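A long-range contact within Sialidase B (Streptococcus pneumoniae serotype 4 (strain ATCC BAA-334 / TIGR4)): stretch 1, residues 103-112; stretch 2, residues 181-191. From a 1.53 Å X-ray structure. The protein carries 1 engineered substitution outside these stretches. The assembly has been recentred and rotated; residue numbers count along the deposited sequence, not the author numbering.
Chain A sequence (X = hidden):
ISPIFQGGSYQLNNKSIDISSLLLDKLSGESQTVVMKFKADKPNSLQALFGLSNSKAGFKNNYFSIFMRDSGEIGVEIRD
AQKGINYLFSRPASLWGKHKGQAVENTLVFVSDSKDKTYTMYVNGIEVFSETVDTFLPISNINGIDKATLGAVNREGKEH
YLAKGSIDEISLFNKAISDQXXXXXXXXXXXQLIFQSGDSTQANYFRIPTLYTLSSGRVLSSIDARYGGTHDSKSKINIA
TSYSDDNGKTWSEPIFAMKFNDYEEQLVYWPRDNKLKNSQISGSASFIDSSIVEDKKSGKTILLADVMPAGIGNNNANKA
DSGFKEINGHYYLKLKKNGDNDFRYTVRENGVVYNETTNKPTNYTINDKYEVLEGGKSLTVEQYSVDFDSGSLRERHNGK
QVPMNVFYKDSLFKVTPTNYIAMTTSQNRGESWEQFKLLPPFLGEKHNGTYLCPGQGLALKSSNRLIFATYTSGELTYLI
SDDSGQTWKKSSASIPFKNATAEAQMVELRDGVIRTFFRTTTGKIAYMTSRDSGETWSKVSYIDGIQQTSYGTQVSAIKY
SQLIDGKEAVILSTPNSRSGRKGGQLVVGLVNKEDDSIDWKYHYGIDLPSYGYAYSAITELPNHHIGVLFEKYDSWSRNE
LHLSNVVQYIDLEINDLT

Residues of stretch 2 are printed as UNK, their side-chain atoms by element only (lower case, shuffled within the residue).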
# COMPACT_ATOMS: atom_id res chain seq x y z
N ALA A 103 -2.97 5.35 24.46
CA ALA A 103 -3.69 4.21 23.90
C ALA A 103 -4.85 4.68 23.02
O ALA A 103 -5.60 5.60 23.39
CB ALA A 103 -4.20 3.30 25.02
N VAL A 104 -5.00 4.05 21.86
CA VAL A 104 -6.06 4.36 20.91
C VAL A 104 -7.36 3.68 21.29
O VAL A 104 -7.36 2.50 21.64
CB VAL A 104 -5.67 3.95 19.48
CG1 VAL A 104 -6.88 3.98 18.53
CG2 VAL A 104 -4.55 4.84 18.96
N GLU A 105 -8.47 4.41 21.22
CA GLU A 105 -9.77 3.81 21.39
C GLU A 105 -10.22 3.23 20.07
O GLU A 105 -10.66 3.96 19.19
CB GLU A 105 -10.79 4.82 21.90
CG GLU A 105 -12.19 4.22 21.98
CD GLU A 105 -13.15 5.07 22.80
OE1 GLU A 105 -14.06 5.68 22.20
OE2 GLU A 105 -12.99 5.10 24.04
N ASN A 106 -10.10 1.91 19.93
CA ASN A 106 -10.61 1.23 18.75
C ASN A 106 -12.10 1.05 18.83
O ASN A 106 -12.64 0.80 19.92
CB ASN A 106 -9.99 -0.16 18.61
CG ASN A 106 -8.49 -0.12 18.44
OD1 ASN A 106 -7.98 0.12 17.34
ND2 ASN A 106 -7.77 -0.35 19.53
N THR A 107 -12.77 1.19 17.70
CA THR A 107 -14.22 1.03 17.65
C THR A 107 -14.53 -0.22 16.85
O THR A 107 -14.32 -0.27 15.63
CB THR A 107 -14.92 2.25 17.02
OG1 THR A 107 -14.56 3.44 17.72
CG2 THR A 107 -16.45 2.09 17.06
N LEU A 108 -15.02 -1.24 17.55
CA LEU A 108 -15.30 -2.53 16.92
C LEU A 108 -16.82 -2.70 16.79
O LEU A 108 -17.55 -2.45 17.73
CB LEU A 108 -14.66 -3.65 17.73
CG LEU A 108 -14.87 -5.08 17.26
CD1 LEU A 108 -13.67 -5.96 17.62
CD2 LEU A 108 -16.15 -5.69 17.86
N VAL A 109 -17.28 -3.12 15.61
CA VAL A 109 -18.69 -3.45 15.41
C VAL A 109 -18.79 -4.82 14.76
O VAL A 109 -18.29 -5.03 13.66
CB VAL A 109 -19.38 -2.43 14.49
CG1 VAL A 109 -20.86 -2.80 14.31
CG2 VAL A 109 -19.25 -1.03 15.06
N PHE A 110 -19.46 -5.76 15.43
CA PHE A 110 -19.61 -7.09 14.88
C PHE A 110 -21.08 -7.37 14.64
O PHE A 110 -21.89 -7.24 15.56
CB PHE A 110 -19.02 -8.15 15.80
CG PHE A 110 -19.21 -9.55 15.29
CD1 PHE A 110 -18.51 -9.99 14.18
CD2 PHE A 110 -20.10 -10.42 15.91
CE1 PHE A 110 -18.68 -11.28 13.68
CE2 PHE A 110 -20.29 -11.71 15.43
CZ PHE A 110 -19.57 -12.14 14.32
N VAL A 111 -21.42 -7.71 13.41
CA VAL A 111 -22.81 -7.97 13.04
C VAL A 111 -23.03 -9.45 12.72
O VAL A 111 -22.36 -10.03 11.85
CB VAL A 111 -23.24 -7.08 11.85
CG1 VAL A 111 -24.69 -7.34 11.51
CG2 VAL A 111 -23.02 -5.61 12.19
N SER A 112 -23.96 -10.08 13.44
CA SER A 112 -24.32 -11.48 13.24
C SER A 112 -25.74 -11.52 12.67
O SER A 112 -26.72 -11.31 13.39
CB SER A 112 -24.23 -12.23 14.58
OG SER A 112 -24.51 -13.60 14.44
N UNK A 181 -26.34 2.01 9.11
CA UNK A 181 -26.36 2.26 10.55
C UNK A 181 -24.94 2.23 11.13
O UNK A 181 -24.56 3.12 11.89
o UNK A 181 -30.38 0.85 12.78
o UNK A 181 -29.59 -0.61 11.34
c UNK A 181 -29.65 0.54 11.82
c UNK A 181 -28.76 1.62 11.21
c UNK A 181 -27.27 1.27 11.28
N UNK A 182 -24.17 1.21 10.75
CA UNK A 182 -22.78 1.09 11.20
C UNK A 182 -21.99 2.37 10.93
O UNK A 182 -21.22 2.82 11.77
c UNK A 182 -22.07 -0.11 10.52
c UNK A 182 -20.60 -0.17 10.92
c UNK A 182 -22.77 -1.42 10.87
N UNK A 183 -22.20 2.97 9.76
CA UNK A 183 -21.43 4.16 9.39
C UNK A 183 -21.76 5.39 10.24
O UNK A 183 -21.03 6.38 10.18
c UNK A 183 -21.58 4.47 7.90
o UNK A 183 -22.86 4.99 7.61
N UNK A 184 -22.83 5.32 11.03
CA UNK A 184 -23.21 6.44 11.89
C UNK A 184 -22.62 6.33 13.29
O UNK A 184 -22.74 7.26 14.09
c UNK A 184 -24.75 6.53 12.05
o UNK A 184 -25.21 5.49 12.92
c UNK A 184 -25.43 6.42 10.70
N UNK A 185 -21.99 5.20 13.60
CA UNK A 185 -21.39 5.03 14.92
C UNK A 185 -20.14 5.90 15.01
O UNK A 185 -19.23 5.77 14.20
c UNK A 185 -21.05 3.57 15.21
c UNK A 185 -22.11 1.23 15.30
c UNK A 185 -22.34 2.73 15.23
c UNK A 185 -20.30 3.45 16.53
N UNK A 186 -20.11 6.80 16.00
CA UNK A 186 -18.97 7.72 16.09
C UNK A 186 -17.65 6.98 16.34
O UNK A 186 -17.61 6.04 17.13
c UNK A 186 -21.16 7.09 17.00
c UNK A 186 -20.48 8.00 17.97
c UNK A 186 -19.34 8.65 17.25
N UNK A 187 -16.61 7.41 15.64
CA UNK A 187 -15.29 6.79 15.72
C UNK A 187 -14.32 7.66 16.50
O UNK A 187 -14.56 8.85 16.71
c UNK A 187 -14.74 6.53 14.32
c UNK A 187 -15.09 5.67 11.99
c UNK A 187 -15.69 4.23 13.92
c UNK A 187 -15.62 5.67 13.40
N UNK A 188 -13.20 7.07 16.90
CA UNK A 188 -12.14 7.81 17.59
C UNK A 188 -10.82 7.46 16.92
O UNK A 188 -9.84 7.15 17.60
o UNK A 188 -13.36 7.60 19.68
c UNK A 188 -12.09 7.43 19.07
N UNK A 189 -10.81 7.50 15.59
CA UNK A 189 -9.66 7.06 14.82
C UNK A 189 -8.49 8.03 14.87
O UNK A 189 -8.68 9.25 14.78
o UNK A 189 -11.19 4.87 14.05
n UNK A 189 -11.43 5.52 11.93
c UNK A 189 -10.04 6.84 13.35
c UNK A 189 -10.94 5.65 13.14
N UNK A 190 -7.26 7.51 14.96
CA UNK A 190 -6.06 8.35 14.92
C UNK A 190 -5.58 8.61 13.49
O UNK A 190 -4.59 9.34 13.31
c UNK A 190 -5.03 7.50 15.65
c UNK A 190 -6.94 6.10 15.27
c UNK A 190 -5.43 6.09 15.31
N UNK A 191 -6.27 8.04 12.51
CA UNK A 191 -5.84 8.08 11.12
C UNK A 191 -7.03 8.43 10.22
O UNK A 191 -8.19 8.39 10.65
c UNK A 191 -6.44 5.66 10.62
c UNK A 191 -8.53 3.80 10.49
c UNK A 191 -6.84 4.96 11.76
c UNK A 191 -7.88 4.03 11.70
c UNK A 191 -8.14 4.50 9.34
c UNK A 191 -7.09 5.41 9.42
c UNK A 191 -5.33 6.68 10.70
O HOH W 1 -12.08 4.49 16.74
O HOH W 2 -8.43 7.07 20.15

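Position 181 carries three carbons in a row, the third bearing two oxygens, and reaches nothing on stretch 1. An unbranched chain ending in a carboxylate is Glu181, whose oxygens find hydrogen-bond partners elsewhere in the structure. Position 182 has three carbons, one bearing the other two, and lies against the valines of the strand. This is Val182; its CG2 is 4.2 Å from Val109 CG1 and 4.4 Å from Val111 CG2, so a compact branched side chain meets others of its kind.

Position 183 has one carbon and one oxygen and is exposed, out of reach of stretch 1: Ser183, a small polar residue whose OG bonds to a residue just outside the stretch. Position 184 has a carbon carrying one oxygen and one carbon, again without contact. It is Thr184, and its OG1 donates to Glu181 O at 2.7 Å, while its backbone N reaches the same oxygen at 2.9 Å.

Position 185 has four carbons, forked at the first, one arm two carbons long, and reaches Val109 and Thr107: Ile185. It closes a type I turn begun at Val182, its N donating to Val182 O at 3.1 Å. The longer arm spans to Val109, bringing CD1 to 3.7 Å from Val109 CG2, and CG2 lies 4.1 Å from Thr107 CG2.

At 186 three carbons close a ring onto the backbone nitrogen, well clear of stretch 1. This is Pro186, whose lack of an N-H costs no bond across the contact. Position 187 has four carbons forked at the second and reaches Thr107: Leu187. Its CB is directed sideways, but its length lets CD2 come within 3.8 Å of Thr107 CB.

Position 188, one carbon and one oxygen facing Glu105, is Ser188, short enough for OG to lie 3.2 Å from Glu105 OE1, a separation suited to a hydrogen bond. Its backbone N donates to water 1 at 2.8 Å.

Position 189 has two carbons, the second carrying one oxygen and one nitrogen, and makes no direct contact: Asn189, whose amide sets OD1 2.9 Å from the oxygen of water 1. Position 190, another such ring, touches Val104. Pro190 offers it a compact apolar surface, CD 3.9 Å from Val104 CG1. Position 191, one carbon and a six-carbon ring out of reach of stretch 1, is Phe191, a buried aromatic.

The polar, hydrated part, at Glu105 and Ser188, lies between the apolar patch around Val109 and the packing of Val104 on Pro190. Water 2 spans Glu105 N and Ser188 O, 4.7 Å apart; water 1 links Thr107 OG1 to Ser188 N, 4.0 Å apart.

Stretch 2, residues 181-191: EVSTIPLSNPF
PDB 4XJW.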